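Local structure of serine-pyruvate aminotransferase (agxt) (Sulfolobus solfataricus, 3ZRP) at residues D90-E93 and Q94-R98; P110-Y113 and V114-G117; E118-E121 and E122-S126; N266-K269 and R270-V274; I353-I356 and E357-R361. The protein is a pyridoxal-phosphate-dependent class-V aminotransferase that probably passes the amino group of serine to pyruvate, and of alanine to glyoxylate. All coordinates share one frame; numbering follows the deposited sequence.

In the fold
Interaction 1 comes nearest the cofactor: it lies on helix 87-96, where the side chain of Arg91 is about 4 Å from the bound pyridoxal phosphate. Interactions 2 and 3 follow along the chain and share helix 116-125, the first at its N-terminal approach and the second through to its C-terminal end. They touch where Val114 CG1 meets Val119 CG2 at 3.7 Å. Across the chain's centre from interaction 1, with centres 32 Å apart, interaction 4 sits on helix 264-284, its His271 about 14 Å from the cofactor by side chain. Interaction 5, on helix 346-363, lies farther out; its nearest atoms are about 8 Å from those of interaction 4.

Interaction 1. Residues D90-E93 and Q94-R98; sequences DRWE and QIFKR
The backbone N of Ile95 gives its hydrogen to Arg91 O at 2.9 Å and 170°, a regular turn of helix 87-96, the helix of a beta-alpha-beta unit between strands 79-83 and 102-106. On the buried side Trp92 and Phe96 point the same way. Their planes are only 12° apart, but the rings are slid so far that they barely overlap, and the touch is Trp92 CE3 on Phe96 CE2 at 3.7 Å. With CG beside the backbone N (chi1 -65°), Phe96 also lays CD2 3.1 Å from Trp92 O. Cut back to an alanine, this residue would probably leave Trp92 CE3 without this ring beside it and open a gap toward Val103 and Leu74. Next round the helix, Arg91 passes its CG by Ile95 CD1 and carries NH1 to OG1 of Thr64, a pyridoxal-phosphate ligand, and to Phe241 O of the second subunit. Glu93 OE1 is bridged to Arg107, while its OE2 stays 4.3 Å from Lys97 NZ, beyond salt-bridge range.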
loop_
_atom_site.group_PDB
_atom_site.type_symbol
_atom_site.label_atom_id
_atom_site.label_comp_id
_atom_site.label_asym_id
_atom_site.label_seq_id
_atom_site.Cartn_x
_atom_site.Cartn_y
_atom_site.Cartn_z
ATOM N N ASP A 90 5.958 -2.544 -20.997
ATOM C CA ASP A 90 7.367 -2.591 -20.674
ATOM C C ASP A 90 7.610 -2.785 -19.175
ATOM O O ASP A 90 8.641 -3.328 -18.781
ATOM C CB ASP A 90 8.065 -1.319 -21.172
ATOM C CG ASP A 90 8.167 -1.273 -22.710
ATOM O OD1 ASP A 90 7.923 -2.281 -23.412
ATOM O OD2 ASP A 90 8.464 -0.211 -23.227
ATOM N N ARG A 91 6.676 -2.327 -18.347
ATOM C CA ARG A 91 6.814 -2.519 -16.899
ATOM C C ARG A 91 6.870 -4.005 -16.504
ATOM O O ARG A 91 7.567 -4.361 -15.556
ATOM C CB ARG A 91 5.744 -1.730 -16.112
ATOM C CG ARG A 91 5.727 -1.958 -14.600
ATOM C CD ARG A 91 4.985 -0.824 -13.880
ATOM N NE ARG A 91 5.791 0.395 -14.046
ATOM C CZ ARG A 91 5.687 1.502 -13.324
ATOM N NH1 ARG A 91 4.812 1.593 -12.328
ATOM N NH2 ARG A 91 6.499 2.518 -13.580
ATOM N N TRP A 92 6.138 -4.873 -17.200
ATOM C CA TRP A 92 6.283 -6.294 -16.951
ATOM C C TRP A 92 7.770 -6.721 -17.066
ATOM O O TRP A 92 8.288 -7.429 -16.196
ATOM C CB TRP A 92 5.476 -7.122 -17.961
ATOM C CG TRP A 92 3.990 -7.210 -17.789
ATOM C CD1 TRP A 92 3.056 -6.788 -18.687
ATOM C CD2 TRP A 92 3.266 -7.807 -16.702
ATOM N NE1 TRP A 92 1.794 -7.066 -18.221
ATOM C CE2 TRP A 92 1.898 -7.682 -16.997
ATOM C CE3 TRP A 92 3.648 -8.408 -15.490
ATOM C CZ2 TRP A 92 0.895 -8.177 -16.151
ATOM C CZ3 TRP A 92 2.657 -8.888 -14.628
ATOM C CH2 TRP A 92 1.290 -8.761 -14.960
ATOM N N GLU A 93 8.436 -6.290 -18.134
ATOM C CA GLU A 93 9.867 -6.573 -18.341
ATOM C C GLU A 93 10.756 -5.985 -17.221
ATOM O O GLU A 93 11.668 -6.669 -16.727
ATOM C CB GLU A 93 10.347 -6.067 -19.723
ATOM C CG GLU A 93 11.775 -6.460 -20.041
ATOM C CD GLU A 93 12.303 -5.930 -21.350
ATOM O OE1 GLU A 93 11.955 -4.796 -21.755
ATOM O OE2 GLU A 93 13.101 -6.666 -21.970
ATOM N N GLN A 94 10.480 -4.742 -16.825
ATOM C CA GLN A 94 11.239 -4.091 -15.726
ATOM C C GLN A 94 11.110 -4.865 -14.404
ATOM O O GLN A 94 12.124 -5.075 -13.703
ATOM C CB GLN A 94 10.862 -2.611 -15.569
ATOM C CG GLN A 94 11.250 -1.774 -16.804
ATOM C CD GLN A 94 12.732 -1.861 -17.093
ATOM O OE1 GLN A 94 13.161 -2.426 -18.117
ATOM N NE2 GLN A 94 13.538 -1.347 -16.162
ATOM N N ILE A 95 9.889 -5.310 -14.092
ATOM C CA ILE A 95 9.629 -6.162 -12.924
ATOM C C ILE A 95 10.393 -7.496 -13.033
ATOM O O ILE A 95 11.167 -7.853 -12.120
ATOM C CB ILE A 95 8.112 -6.437 -12.732
ATOM C CG1 ILE A 95 7.346 -5.148 -12.391
ATOM C CG2 ILE A 95 7.862 -7.530 -11.668
ATOM C CD1 ILE A 95 5.798 -5.297 -12.498
ATOM N N PHE A 96 10.214 -8.196 -14.154
ATOM C CA PHE A 96 10.787 -9.531 -14.295
ATOM C C PHE A 96 12.313 -9.552 -14.393
ATOM O O PHE A 96 12.899 -10.588 -14.133
ATOM C CB PHE A 96 10.164 -10.334 -15.459
ATOM C CG PHE A 96 8.697 -10.675 -15.277
ATOM C CD1 PHE A 96 8.211 -11.185 -14.069
ATOM C CD2 PHE A 96 7.800 -10.489 -16.335
ATOM C CE1 PHE A 96 6.861 -11.520 -13.912
ATOM C CE2 PHE A 96 6.426 -10.818 -16.190
ATOM C CZ PHE A 96 5.967 -11.318 -14.981
ATOM N N LYS A 97 12.943 -8.411 -14.731
ATOM C CA LYS A 97 14.398 -8.263 -14.704
ATOM C C LYS A 97 14.961 -8.471 -13.302
ATOM O O LYS A 97 16.128 -8.819 -13.145
ATOM C CB LYS A 97 14.812 -6.867 -15.173
ATOM C CG LYS A 97 15.127 -6.717 -16.668
ATOM C CD LYS A 97 15.694 -5.292 -16.921
ATOM C CE LYS A 97 15.548 -4.819 -18.368
ATOM N NZ LYS A 97 16.329 -5.655 -19.326
ATOM N N ARG A 98 14.124 -8.275 -12.285
ATOM C CA ARG A 98 14.544 -8.444 -10.894
ATOM C C ARG A 98 14.495 -9.898 -10.432
ATOM O O ARG A 98 14.905 -10.196 -9.318
ATOM C CB ARG A 98 13.680 -7.576 -9.970
ATOM C CG ARG A 98 13.688 -6.067 -10.267
ATOM C CD ARG A 98 15.104 -5.500 -10.406
ATOM N NE ARG A 98 15.833 -5.654 -9.147
ATOM C CZ ARG A 98 17.075 -5.233 -8.918
ATOM N NH1 ARG A 98 17.747 -4.616 -9.881
ATOM N NH2 ARG A 98 17.647 -5.446 -7.728
HETATM O O HOH W 1 11.231 -2.544 -20.363
#

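Interaction 2. Residues P110-Y113 and V114-G117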
loop_
_atom_site.group_PDB
_atom_site.type_symbol
_atom_site.label_atom_id
_atom_site.label_comp_id
_atom_site.label_asym_id
_atom_site.label_seq_id
_atom_site.Cartn_x
_atom_site.Cartn_y
_atom_site.Cartn_z
ATOM N N PRO A 110 5.277 2.351 -32.989
ATOM C CA PRO A 110 4.685 3.215 -31.956
ATOM C C PRO A 110 3.181 3.438 -32.111
ATOM O O PRO A 110 2.709 3.757 -33.210
ATOM C CB PRO A 110 5.444 4.529 -32.123
ATOM C CG PRO A 110 6.824 4.077 -32.570
ATOM C CD PRO A 110 6.568 2.899 -33.473
ATOM N N GLY A 111 2.436 3.236 -31.025
ATOM C CA GLY A 111 1.007 3.569 -31.009
ATOM C C GLY A 111 0.128 2.528 -31.640
ATOM O O GLY A 111 -1.088 2.706 -31.724
ATOM N N ASP A 112 0.751 1.456 -32.128
ATOM C CA ASP A 112 0.035 0.316 -32.705
ATOM C C ASP A 112 -0.102 -0.770 -31.637
ATOM O O ASP A 112 0.147 -0.519 -30.454
ATOM C CB ASP A 112 0.824 -0.234 -33.915
ATOM C CG ASP A 112 -0.072 -0.849 -34.987
ATOM O OD1 ASP A 112 -0.906 -1.739 -34.702
ATOM O OD2 ASP A 112 0.054 -0.422 -36.144
ATOM N N TYR A 113 -0.513 -1.966 -32.044
ATOM C CA TYR A 113 -0.705 -3.081 -31.128
ATOM C C TYR A 113 -0.274 -4.403 -31.768
ATOM O O TYR A 113 -0.301 -4.535 -32.989
ATOM C CB TYR A 113 -2.151 -3.165 -30.641
ATOM C CG TYR A 113 -3.181 -3.600 -31.672
ATOM C CD1 TYR A 113 -3.760 -2.675 -32.570
ATOM C CD2 TYR A 113 -3.600 -4.920 -31.735
ATOM C CE1 TYR A 113 -4.708 -3.088 -33.522
ATOM C CE2 TYR A 113 -4.558 -5.340 -32.664
ATOM C CZ TYR A 113 -5.101 -4.421 -33.555
ATOM O OH TYR A 113 -6.042 -4.866 -34.463
ATOM N N VAL A 114 0.146 -5.358 -30.938
ATOM C CA VAL A 114 0.620 -6.664 -31.414
ATOM C C VAL A 114 -0.585 -7.506 -31.783
ATOM O O VAL A 114 -1.447 -7.741 -30.960
ATOM C CB VAL A 114 1.459 -7.392 -30.328
ATOM C CG1 VAL A 114 1.990 -8.724 -30.874
ATOM C CG2 VAL A 114 2.611 -6.497 -29.896
ATOM N N LYS A 115 -0.626 -7.979 -33.037
ATOM C CA LYS A 115 -1.776 -8.724 -33.541
ATOM C C LYS A 115 -1.854 -10.115 -32.934
ATOM O O LYS A 115 -0.820 -10.695 -32.620
ATOM C CB LYS A 115 -1.709 -8.804 -35.077
ATOM C CG LYS A 115 -1.527 -7.445 -35.752
ATOM C CD LYS A 115 -2.743 -6.529 -35.452
ATOM C CE LYS A 115 -2.570 -5.138 -36.069
ATOM N NZ LYS A 115 -1.310 -4.457 -35.665
ATOM N N PRO A 116 -3.084 -10.659 -32.767
ATOM C CA PRO A 116 -3.214 -12.004 -32.236
ATOM C C PRO A 116 -2.361 -13.031 -32.997
ATOM O O PRO A 116 -1.769 -13.914 -32.368
ATOM C CB PRO A 116 -4.707 -12.304 -32.412
ATOM C CG PRO A 116 -5.359 -10.964 -32.288
ATOM C CD PRO A 116 -4.410 -10.016 -32.935
ATOM N N GLY A 117 -2.277 -12.890 -34.320
ATOM C CA GLY A 117 -1.472 -13.804 -35.157
ATOM C C GLY A 117 0.014 -13.769 -34.863
ATOM O O GLY A 117 0.695 -14.796 -34.955
#
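Between strand 102-106 and helix 116-125 the loop runs into the N-cap position at Lys115, and there the lysine folds back over the residues before it. In the conformer described, one of two, bends at chi2 and chi4 bring NZ round to Asp112 OD1 at 2.9 Å, in a salt bridge, and to Tyr113 O, also at 2.9 Å. On the way the chain crosses the Tyr113 ring at about a right angle: CE rides 3.6 Å above one face, toward the rim, and NZ stands 4.2 Å from the centroid, a cation-pi contact 7° off the normal. Tyr113 offers that face because CG takes the crowded position between backbone N and carbonyl carbon (chi1 70°); its OH bonds to Glu295. Asp112 OD1 takes Tyr113 N on its anti lone pair and the ammonium from above the carboxylate plane. A carboxylate, a carbonyl and an aromatic face share one positive charge, so the ammonium probably has most of its charge met locally.

Interaction 3. Residues E118-E121 and E122-S126; sequences EVEE and EVRKS
Glu120 and Arg124 lie side by side and point the same way, with the carboxylate and guanidinium planes 51° from each other. Of the charged atoms one pair meets: Arg124 NH1 gives a weak hydrogen bond to Glu120 OE2, 3.2 Å long and bent to 134°, within a salt bridge. The carboxylate oxygen stands at the guanidinium's edge, near its plane. Glu120 gets there extended, CG anti to its N (chi1 -177°), whereas Arg124 bends at chi3, and their aliphatic parts brush where Glu120 CG is 3.7 Å from Arg124 CD. This is an i to i+4 ion pair on the outward side of helix 116-125. The inward side carries Val119 and Val123, whose CG1 atoms are 4.3 Å apart; both pack on Leu81 of strand 79-83 and on Ile153 of helix 146-153. Val123 N bonds to Val119 O at 3.0 Å. Glu122 packs on Lys104 and Leu106 of strand 102-106, and its OE2 bonds to Tyr128 OH at the start of strand 128-134.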
loop_
_atom_site.group_PDB
_atom_site.type_symbol
_atom_site.label_atom_id
_atom_site.label_comp_id
_atom_site.label_asym_id
_atom_site.label_seq_id
_atom_site.Cartn_x
_atom_site.Cartn_y
_atom_site.Cartn_z
ATOM N N GLU A 118 0.517 -12.594 -34.504
ATOM C CA GLU A 118 1.929 -12.427 -34.180
ATOM C C GLU A 118 2.274 -13.074 -32.827
ATOM O O GLU A 118 3.379 -13.620 -32.660
ATOM C CB GLU A 118 2.324 -10.946 -34.230
ATOM C CG GLU A 118 1.956 -10.293 -35.569
ATOM C CD GLU A 118 2.026 -8.773 -35.573
ATOM O OE1 GLU A 118 1.851 -8.130 -34.514
ATOM O OE2 GLU A 118 2.246 -8.220 -36.667
ATOM N N VAL A 119 1.335 -13.020 -31.872
ATOM C CA VAL A 119 1.514 -13.716 -30.581
ATOM C C VAL A 119 1.423 -15.228 -30.792
ATOM O O VAL A 119 2.224 -16.007 -30.221
ATOM C CB VAL A 119 0.518 -13.268 -29.453
ATOM C CG1 VAL A 119 0.939 -13.872 -28.088
ATOM C CG2 VAL A 119 0.424 -11.729 -29.348
ATOM N N GLU A 120 0.440 -15.646 -31.594
ATOM C CA GLU A 120 0.259 -17.060 -31.933
ATOM C C GLU A 120 1.526 -17.679 -32.532
ATOM O O GLU A 120 1.934 -18.756 -32.119
ATOM C CB GLU A 120 -0.907 -17.227 -32.916
ATOM C CG GLU A 120 -1.215 -18.675 -33.275
ATOM C CD GLU A 120 -2.235 -18.794 -34.398
ATOM O OE1 GLU A 120 -2.296 -17.893 -35.258
ATOM O OE2 GLU A 120 -2.944 -19.815 -34.442
ATOM N N GLU A 121 2.137 -16.979 -33.483
ATOM C CA GLU A 121 3.358 -17.425 -34.149
ATOM C C GLU A 121 4.482 -17.686 -33.134
ATOM O O GLU A 121 5.216 -18.694 -33.221
ATOM C CB GLU A 121 3.811 -16.377 -35.172
ATOM C CG GLU A 121 5.003 -16.789 -36.023
ATOM C CD GLU A 121 5.602 -15.642 -36.827
ATOM O OE1 GLU A 121 5.055 -14.514 -36.821
ATOM O OE2 GLU A 121 6.648 -15.865 -37.470
ATOM N N GLU A 122 4.608 -16.780 -32.170
ATOM C CA GLU A 122 5.670 -16.872 -31.177
ATOM C C GLU A 122 5.446 -18.033 -30.222
ATOM O O GLU A 122 6.379 -18.821 -29.969
ATOM C CB GLU A 122 5.840 -15.540 -30.422
ATOM C CG GLU A 122 6.978 -15.540 -29.399
ATOM C CD GLU A 122 8.344 -15.836 -30.030
ATOM O OE1 GLU A 122 8.585 -15.461 -31.196
ATOM O OE2 GLU A 122 9.191 -16.438 -29.349
ATOM N N VAL A 123 4.224 -18.175 -29.713
ATOM C CA VAL A 123 3.967 -19.220 -28.714
ATOM C C VAL A 123 3.934 -20.619 -29.348
ATOM O O VAL A 123 4.024 -21.612 -28.635
ATOM C CB VAL A 123 2.670 -18.978 -27.867
ATOM C CG1 VAL A 123 2.745 -17.610 -27.173
ATOM C CG2 VAL A 123 1.379 -19.142 -28.724
ATOM N N ARG A 124 3.793 -20.678 -30.677
ATOM C CA ARG A 124 3.816 -21.964 -31.402
ATOM C C ARG A 124 5.235 -22.403 -31.693
ATOM O O ARG A 124 5.521 -23.602 -31.723
ATOM C CB ARG A 124 3.018 -21.896 -32.692
ATOM C CG ARG A 124 1.537 -21.981 -32.455
ATOM C CD ARG A 124 0.759 -21.812 -33.710
ATOM N NE ARG A 124 0.538 -23.097 -34.371
ATOM C CZ ARG A 124 -0.504 -23.371 -35.154
ATOM N NH1 ARG A 124 -1.451 -22.456 -35.365
ATOM N NH2 ARG A 124 -0.602 -24.573 -35.709
ATOM N N LYS A 125 6.115 -21.426 -31.888
ATOM C CA LYS A 125 7.523 -21.675 -32.166
ATOM C C LYS A 125 8.294 -22.105 -30.910
ATOM O O LYS A 125 9.127 -23.020 -30.961
ATOM C CB LYS A 125 8.123 -20.420 -32.804
ATOM C CG LYS A 125 9.627 -20.423 -32.949
ATOM C CD LYS A 125 10.117 -19.152 -33.632
ATOM C CE LYS A 125 11.617 -18.977 -33.385
ATOM N NZ LYS A 125 12.234 -18.001 -34.330
ATOM N N SER A 126 8.024 -21.429 -29.792
ATOM C CA SER A 126 8.743 -21.628 -28.531
ATOM C C SER A 126 7.773 -21.882 -27.386
ATOM O O SER A 126 6.618 -21.431 -27.408
ATOM C CB SER A 126 9.612 -20.404 -28.187
ATOM O OG SER A 126 10.562 -20.165 -29.209
#

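Interaction 4. Residues N266-K269 and R270-V274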
loop_
_atom_site.group_PDB
_atom_site.type_symbol
_atom_site.label_atom_id
_atom_site.label_comp_id
_atom_site.label_asym_id
_atom_site.label_seq_id
_atom_site.Cartn_x
_atom_site.Cartn_y
_atom_site.Cartn_z
ATOM N N ASN A 266 -24.160 -1.567 -18.290
ATOM C CA ASN A 266 -24.506 -0.166 -18.473
ATOM C C ASN A 266 -23.267 0.733 -18.336
ATOM O O ASN A 266 -23.102 1.698 -19.069
ATOM C CB ASN A 266 -25.602 0.266 -17.487
ATOM C CG ASN A 266 -26.957 -0.390 -17.787
ATOM O OD1 ASN A 266 -27.316 -0.584 -18.948
ATOM N ND2 ASN A 266 -27.697 -0.745 -16.739
ATOM N N ARG A 267 -22.390 0.370 -17.404
ATOM C CA ARG A 267 -21.160 1.119 -17.157
ATOM C C ARG A 267 -20.244 1.050 -18.377
ATOM O O ARG A 267 -19.663 2.067 -18.792
ATOM C CB ARG A 267 -20.470 0.568 -15.911
ATOM C CG ARG A 267 -19.285 1.352 -15.441
ATOM C CD ARG A 267 -18.795 0.747 -14.135
ATOM N NE ARG A 267 -17.658 1.489 -13.595
ATOM C CZ ARG A 267 -17.782 2.553 -12.806
ATOM N NH1 ARG A 267 -18.999 3.031 -12.496
ATOM N NH2 ARG A 267 -16.702 3.167 -12.338
ATOM N N ILE A 268 -20.125 -0.146 -18.954
ATOM C CA ILE A 268 -19.330 -0.349 -20.163
ATOM C C ILE A 268 -19.906 0.515 -21.297
ATOM O O ILE A 268 -19.176 1.270 -21.943
ATOM C CB ILE A 268 -19.268 -1.854 -20.554
ATOM C CG1 ILE A 268 -18.387 -2.632 -19.567
ATOM C CG2 ILE A 268 -18.749 -2.056 -21.971
ATOM C CD1 ILE A 268 -18.650 -4.150 -19.577
ATOM N N LYS A 269 -21.222 0.429 -21.500
ATOM C CA LYS A 269 -21.908 1.205 -22.537
ATOM C C LYS A 269 -21.689 2.699 -22.376
ATOM O O LYS A 269 -21.426 3.403 -23.368
ATOM C CB LYS A 269 -23.407 0.868 -22.563
ATOM C CG LYS A 269 -23.701 -0.469 -23.210
ATOM C CD LYS A 269 -25.159 -0.858 -23.073
ATOM C CE LYS A 269 -25.376 -2.317 -23.468
ATOM N NZ LYS A 269 -26.565 -2.905 -22.776
ATOM N N ARG A 270 -21.765 3.184 -21.129
ATOM C CA ARG A 270 -21.464 4.610 -20.840
ATOM C C ARG A 270 -20.048 5.002 -21.254
ATOM O O ARG A 270 -19.872 6.050 -21.873
ATOM C CB ARG A 270 -21.736 4.985 -19.365
ATOM C CG ARG A 270 -21.241 6.414 -18.967
ATOM C CD ARG A 270 -21.760 6.806 -17.563
ATOM N NE ARG A 270 -21.383 5.824 -16.539
ATOM C CZ ARG A 270 -20.183 5.760 -15.966
ATOM N NH1 ARG A 270 -19.230 6.619 -16.302
ATOM N NH2 ARG A 270 -19.931 4.831 -15.059
ATOM N N HIS A 271 -19.040 4.197 -20.884
ATOM C CA HIS A 271 -17.670 4.446 -21.338
ATOM C C HIS A 271 -17.554 4.439 -22.868
ATOM O O HIS A 271 -16.897 5.297 -23.438
ATOM C CB HIS A 271 -16.682 3.420 -20.721
ATOM C CG HIS A 271 -16.385 3.682 -19.278
ATOM N ND1 HIS A 271 -17.197 3.237 -18.264
ATOM C CD2 HIS A 271 -15.386 4.381 -18.679
ATOM C CE1 HIS A 271 -16.708 3.630 -17.096
ATOM N NE2 HIS A 271 -15.601 4.316 -17.319
ATOM N N THR A 272 -18.197 3.473 -23.520
ATOM C CA THR A 272 -18.177 3.416 -24.996
ATOM C C THR A 272 -18.761 4.702 -25.604
ATOM O O THR A 272 -18.167 5.288 -26.514
ATOM C CB THR A 272 -18.952 2.206 -25.536
ATOM O OG1 THR A 272 -18.470 1.001 -24.924
ATOM C CG2 THR A 272 -18.819 2.098 -27.064
ATOM N N MET A 273 -19.916 5.139 -25.077
ATOM C CA MET A 273 -20.606 6.330 -25.579
ATOM C C MET A 273 -19.773 7.589 -25.357
ATOM O O MET A 273 -19.555 8.382 -26.287
ATOM C CB MET A 273 -21.974 6.489 -24.912
ATOM C CG MET A 273 -22.696 7.797 -25.296
ATOM S SD MET A 273 -24.208 8.114 -24.370
ATOM C CE MET A 273 -25.272 6.761 -24.909
ATOM N N VAL A 274 -19.302 7.772 -24.121
ATOM C CA VAL A 274 -18.521 8.949 -23.783
ATOM C C VAL A 274 -17.235 9.000 -24.619
ATOM O O VAL A 274 -16.882 10.051 -25.151
ATOM C CB VAL A 274 -18.184 9.032 -22.251
ATOM C CG1 VAL A 274 -17.098 10.093 -21.981
ATOM C CG2 VAL A 274 -19.437 9.315 -21.435
#
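Arg267 O is gripped twice by His271: by the backbone N at 3.0 Å, the ordinary bond of helix 264-284, and by ring ND1 at 2.8 Å and 167°. The donors come from opposite faces of the carbonyl plane, and the oxygen lies close to the imidazole plane. With CG beside the backbone N (chi1 -75°), the ring turns back, and its NE2 bonds to Gly342 N. Without the ring, as with an alanine in its place, Arg267 O would probably lose one of its donors and Gly342 N its acceptor. Among charges, Arg267 (one of two conformers) and Arg270 run alongside, guanidinium planes 77° apart, Arg270 NH2 over a face of Arg267 and 3.3 Å from its NH1. Both are salt-bridged to Glu262; Arg267 NH2 bonds to Ala190 O, Arg270 NH1 to Val344 O. Nonpolar contact is slight: Arg267 CG meets His271 CE1 at 3.8 Å. A donating ND1 and an NE2 facing a backbone N-H fit a neutral imidazole, while Glu262 probably offsets much of the arginines' charge.

Interaction 5. Residues I353-I356 and E357-R361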
loop_
_atom_site.group_PDB
_atom_site.type_symbol
_atom_site.label_atom_id
_atom_site.label_comp_id
_atom_site.label_asym_id
_atom_site.label_seq_id
_atom_site.Cartn_x
_atom_site.Cartn_y
_atom_site.Cartn_z
ATOM N N ILE A 353 -14.073 18.795 -24.720
ATOM C CA ILE A 353 -13.899 19.298 -26.094
ATOM C C ILE A 353 -13.994 20.834 -26.141
ATOM O O ILE A 353 -13.186 21.497 -26.822
ATOM C CB ILE A 353 -14.864 18.607 -27.072
ATOM C CG1 ILE A 353 -14.549 17.109 -27.157
ATOM C CG2 ILE A 353 -14.811 19.228 -28.484
ATOM C CD1 ILE A 353 -13.073 16.793 -27.520
ATOM N N SER A 354 -14.940 21.399 -25.386
ATOM C CA SER A 354 -15.048 22.852 -25.264
ATOM C C SER A 354 -13.731 23.440 -24.791
ATOM O O SER A 354 -13.208 24.385 -25.391
ATOM C CB SER A 354 -16.163 23.243 -24.295
ATOM O OG SER A 354 -16.219 24.649 -24.153
ATOM N N VAL A 355 -13.193 22.866 -23.717
ATOM C CA VAL A 355 -11.939 23.338 -23.117
ATOM C C VAL A 355 -10.776 23.129 -24.077
ATOM O O VAL A 355 -9.897 23.987 -24.197
ATOM C CB VAL A 355 -11.670 22.663 -21.744
ATOM C CG1 VAL A 355 -10.332 23.055 -21.180
ATOM C CG2 VAL A 355 -12.758 23.048 -20.754
ATOM N N ILE A 356 -10.769 21.993 -24.768
ATOM C CA ILE A 356 -9.706 21.741 -25.737
ATOM C C ILE A 356 -9.741 22.802 -26.859
ATOM O O ILE A 356 -8.699 23.366 -27.225
ATOM C CB ILE A 356 -9.725 20.292 -26.255
ATOM C CG1 ILE A 356 -9.206 19.355 -25.148
ATOM C CG2 ILE A 356 -8.841 20.150 -27.498
ATOM C CD1 ILE A 356 -9.682 17.918 -25.280
ATOM N N GLU A 357 -10.938 23.085 -27.365
ATOM C CA GLU A 357 -11.091 24.085 -28.429
ATOM C C GLU A 357 -10.533 25.453 -28.024
ATOM O O GLU A 357 -9.669 25.994 -28.720
ATOM C CB GLU A 357 -12.543 24.180 -28.907
ATOM C CG GLU A 357 -12.713 25.054 -30.140
ATOM C CD GLU A 357 -14.001 24.795 -30.892
ATOM O OE1 GLU A 357 -14.541 23.667 -30.845
ATOM O OE2 GLU A 357 -14.476 25.738 -31.556
ATOM N N ARG A 358 -10.981 25.989 -26.888
ATOM C CA ARG A 358 -10.546 27.338 -26.500
ATOM C C ARG A 358 -9.090 27.431 -26.037
ATOM O O ARG A 358 -8.453 28.490 -26.153
ATOM C CB ARG A 358 -11.525 28.017 -25.533
ATOM C CG ARG A 358 -11.882 27.268 -24.290
ATOM C CD ARG A 358 -13.177 27.838 -23.756
ATOM N NE ARG A 358 -13.311 27.639 -22.318
ATOM C CZ ARG A 358 -14.214 26.854 -21.741
ATOM N NH1 ARG A 358 -15.086 26.182 -22.478
ATOM N NH2 ARG A 358 -14.249 26.757 -20.417
ATOM N N THR A 359 -8.544 26.319 -25.558
ATOM C CA THR A 359 -7.145 26.296 -25.173
ATOM C C THR A 359 -6.236 26.274 -26.422
ATOM O O THR A 359 -5.243 27.012 -26.491
ATOM C CB THR A 359 -6.848 25.126 -24.218
ATOM O OG1 THR A 359 -7.785 25.154 -23.139
ATOM C CG2 THR A 359 -5.436 25.216 -23.660
ATOM N N LEU A 360 -6.596 25.450 -27.406
ATOM C CA LEU A 360 -5.796 25.318 -28.631
ATOM C C LEU A 360 -5.859 26.583 -29.504
ATOM O O LEU A 360 -4.884 26.922 -30.186
ATOM C CB LEU A 360 -6.204 24.071 -29.424
ATOM C CG LEU A 360 -5.954 22.722 -28.746
ATOM C CD1 LEU A 360 -6.206 21.554 -29.701
ATOM C CD2 LEU A 360 -4.560 22.648 -28.170
ATOM N N ARG A 361 -7.011 27.259 -29.466
ATOM C CA ARG A 361 -7.214 28.544 -30.138
ATOM C C ARG A 361 -6.176 29.568 -29.672
ATOM O O ARG A 361 -5.513 30.208 -30.494
ATOM C CB ARG A 361 -8.631 29.043 -29.844
ATOM C CG ARG A 361 -9.102 30.281 -30.620
ATOM C CD ARG A 361 -10.577 30.140 -31.015
ATOM N NE ARG A 361 -11.363 31.367 -30.837
ATOM C CZ ARG A 361 -12.274 31.814 -31.699
ATOM N NH1 ARG A 361 -12.520 31.164 -32.834
ATOM N NH2 ARG A 361 -12.936 32.932 -31.430
#
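The hydroxyl of Thr359 turns back on its own helix, OG1 giving its proton to Val355 O at 2.6 Å, and the backbone N of Thr359 reaches the same oxygen from the other face at 3.0 Å. The hydroxyl can fold back in this way because OG1 sits beside its own backbone N (chi1 -51°), and Val355 CG1 runs alongside it at 3.8 Å. The same carbonyl thus satisfies both the helix bond and a buried threonine hydroxyl. One step round helix 346-363, Ile356 and Leu360 point the same way, with Ile356 CG2 3.7 Å from Leu360 CD1. Opposite in character is Arg358: its CG lies between the backbone N and the carbonyl carbon (chi1 54°), which swings the extended chain back along the helix until Val355 CG2 lies over one face of the guanidinium toward its rim, 4.0 Å from Arg358 NH2. Its NE has a long, weak ion pair with Glu321. Farther out, Glu357 N bonds to Ile353 O at 2.8 Å, and the extended side chain of Glu357 brings OE2 to Gly370 N, from which it accepts. Thr359 and Val355 both touch Thr318 of helix 311-319, Ile356 rests on Phe336 and Ile338 of strand 335-339, and Ile353 meets Ile278 and Leu282 of helix 264-284.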